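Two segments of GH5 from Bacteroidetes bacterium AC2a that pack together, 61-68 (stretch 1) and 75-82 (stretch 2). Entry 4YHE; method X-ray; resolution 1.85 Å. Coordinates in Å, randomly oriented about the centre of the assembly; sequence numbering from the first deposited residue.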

# COMPACT_ATOMS: atom_id res chain seq x y z
N PRO A 61 4.49 5.66 3.97
CA PRO A 61 3.17 6.33 4.17
C PRO A 61 3.39 7.55 5.07
O PRO A 61 4.20 7.47 6.01
CB PRO A 61 2.35 5.26 4.90
CG PRO A 61 3.34 4.27 5.45
CD PRO A 61 4.58 4.36 4.64
N VAL A 62 2.69 8.66 4.81
CA VAL A 62 2.89 9.84 5.61
C VAL A 62 1.53 10.37 6.01
O VAL A 62 0.69 10.55 5.15
CB VAL A 62 3.61 10.93 4.81
CG1 VAL A 62 3.74 12.19 5.67
CG2 VAL A 62 4.98 10.44 4.32
N THR A 63 1.35 10.63 7.29
CA THR A 63 0.11 11.27 7.78
C THR A 63 0.47 12.74 7.95
O THR A 63 1.49 13.05 8.58
CB THR A 63 -0.31 10.66 9.10
OG1 THR A 63 -0.75 9.31 8.92
CG2 THR A 63 -1.48 11.49 9.75
N TRP A 64 -0.32 13.64 7.38
CA TRP A 64 0.03 15.07 7.32
C TRP A 64 -0.65 15.89 8.43
O TRP A 64 -0.13 16.90 8.90
CB TRP A 64 -0.23 15.63 5.92
CG TRP A 64 0.56 14.92 4.86
CD1 TRP A 64 0.18 13.77 4.20
CD2 TRP A 64 1.88 15.24 4.35
NE1 TRP A 64 1.16 13.38 3.32
CE2 TRP A 64 2.20 14.26 3.38
CE3 TRP A 64 2.81 16.26 4.60
CZ2 TRP A 64 3.40 14.27 2.68
CZ3 TRP A 64 3.98 16.26 3.93
CH2 TRP A 64 4.29 15.26 2.97
N MET A 65 -1.76 15.37 8.90
CA MET A 65 -2.53 15.89 10.00
C MET A 65 -1.64 16.36 11.15
O MET A 65 -0.79 15.60 11.62
CB MET A 65 -3.43 14.71 10.42
CG MET A 65 -4.57 15.01 11.33
SD MET A 65 -5.48 13.49 11.60
CE MET A 65 -4.35 12.66 12.71
N GLY A 66 -1.82 17.61 11.58
CA GLY A 66 -0.99 18.23 12.64
C GLY A 66 0.11 19.12 12.06
O GLY A 66 0.68 19.92 12.79
N HIS A 67 0.41 18.98 10.76
CA HIS A 67 1.49 19.71 10.10
C HIS A 67 0.97 20.56 9.00
O HIS A 67 1.73 21.00 8.17
CB HIS A 67 2.55 18.75 9.55
CG HIS A 67 3.03 17.78 10.56
ND1 HIS A 67 3.88 18.13 11.58
CD2 HIS A 67 2.71 16.48 10.77
CE1 HIS A 67 4.09 17.09 12.36
NE2 HIS A 67 3.41 16.07 11.88
N ILE A 68 -0.34 20.80 9.01
CA ILE A 68 -1.00 21.51 7.94
C ILE A 68 -1.56 22.80 8.55
O ILE A 68 -2.28 22.77 9.56
CB ILE A 68 -2.15 20.68 7.33
CG1 ILE A 68 -1.64 19.30 6.86
CG2 ILE A 68 -2.75 21.41 6.14
CD1 ILE A 68 -2.74 18.33 6.51
N ALA A 75 -0.70 25.50 4.61
CA ALA A 75 0.76 25.46 4.50
C ALA A 75 1.31 24.26 5.27
O ALA A 75 0.97 24.07 6.43
CB ALA A 75 1.37 26.76 5.03
N ILE A 76 2.17 23.47 4.62
CA ILE A 76 2.78 22.34 5.29
C ILE A 76 4.01 22.80 6.06
O ILE A 76 4.89 23.43 5.50
CB ILE A 76 3.24 21.26 4.29
CG1 ILE A 76 2.03 20.69 3.52
CG2 ILE A 76 4.02 20.16 5.02
CD1 ILE A 76 2.44 19.73 2.42
N GLU A 77 4.07 22.42 7.32
CA GLU A 77 5.19 22.74 8.20
C GLU A 77 6.50 22.28 7.56
O GLU A 77 6.64 21.12 7.18
CB GLU A 77 4.91 22.06 9.52
CG GLU A 77 5.91 22.21 10.62
CD GLU A 77 5.83 21.00 11.54
OE1 GLU A 77 4.71 20.74 12.07
OE2 GLU A 77 6.85 20.28 11.67
N ARG A 78 7.46 23.19 7.41
CA ARG A 78 8.68 22.84 6.66
C ARG A 78 9.47 21.71 7.25
O ARG A 78 10.03 20.90 6.51
CB ARG A 78 9.63 24.03 6.50
CG ARG A 78 10.86 23.64 5.67
CD ARG A 78 11.30 24.76 4.76
NE ARG A 78 12.41 25.51 5.33
CZ ARG A 78 12.75 26.74 4.95
NH1 ARG A 78 12.05 27.38 4.02
NH2 ARG A 78 13.78 27.34 5.53
N GLY A 79 9.57 21.64 8.57
CA GLY A 79 10.34 20.57 9.20
C GLY A 79 9.79 19.19 8.85
O GLY A 79 10.55 18.23 8.63
N TRP A 80 8.47 19.09 8.78
CA TRP A 80 7.82 17.80 8.45
C TRP A 80 8.13 17.41 7.02
O TRP A 80 8.58 16.29 6.76
CB TRP A 80 6.32 17.89 8.67
CG TRP A 80 5.62 16.59 8.53
CD1 TRP A 80 4.73 16.23 7.56
CD2 TRP A 80 5.71 15.48 9.41
NE1 TRP A 80 4.30 14.95 7.77
CE2 TRP A 80 4.87 14.46 8.90
CE3 TRP A 80 6.45 15.22 10.57
CZ2 TRP A 80 4.74 13.23 9.52
CZ3 TRP A 80 6.31 13.99 11.18
CH2 TRP A 80 5.46 13.02 10.67
N LEU A 81 7.92 18.35 6.10
CA LEU A 81 8.20 18.12 4.69
C LEU A 81 9.69 17.81 4.46
O LEU A 81 10.03 16.96 3.65
CB LEU A 81 7.74 19.32 3.85
CG LEU A 81 7.82 19.20 2.34
CD1 LEU A 81 7.09 17.96 1.86
CD2 LEU A 81 7.20 20.43 1.69
N ASP A 82 10.57 18.45 5.23
CA ASP A 82 12.02 18.17 5.22
C ASP A 82 12.35 16.71 5.53
O ASP A 82 13.22 16.11 4.91
CB ASP A 82 12.77 19.04 6.26
CG ASP A 82 12.96 20.52 5.85
OD1 ASP A 82 12.70 20.92 4.71
OD2 ASP A 82 13.36 21.31 6.72
O HOH W 1 3.07 22.46 12.51

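His 67 and Trp 80 cover the most surface in this contact, and Trp 64 comes next. Together the two stretches bury 486 Å².

The backbones meet at a single beta bridge between Ile 68 and Ile 76, whose CA atoms lie 4.7 Å apart. Beside it, Glu 77 N donates a nearly straight hydrogen bond to His 67 O, 2.9 Å long. Ile 76 CA also makes a CA-H...O contact with His 67 O, at 3.3 Å. His 67 reaches this position at the end of a type II turn that starts at Trp 64. His 67 N closes the turn on Trp 64 O at 2.8 Å. Gly 66 has phi/psi of 98/-16, where a CB would jam against the carbonyl O of Met 65.

The His 67 side chain points toward stretch 2 and is held in two ways. At its edge, His 67 ND1 donates to Glu 77 OE1 at 2.8 Å, so ND1 carries a proton. Glu 77 is the N-cap residue of the helix that begins at Arg 78. Its backbone N and its carboxylate both bond to His 67.

One face of the His 67 ring stacks on Trp 80. The His 67 ring and the five-membered ring of Trp 80 are nearly parallel, at 6°, with centroids 3.8 Å apart. Their offset lets the flat rings lie close with less repulsion between their pi clouds.

Trp 80 turns its edge to the face of Trp 64, with planes at 83°. In this offset edge-to-face pair, C-H groups at the edge of Trp 80 meet the pi cloud of Trp 64. Trp 64 CE3 and Trp 80 CD1 approach to 3.5 Å. Val 62 CG1 adds an apolar contact, 4.1 Å from Trp 80 CZ2.

Trp 64 CZ3 lies 4.0 Å from Ile 76 CG2. At the ring edge, Trp 64 CH2 lies 4.0 Å from Leu 81 CD1.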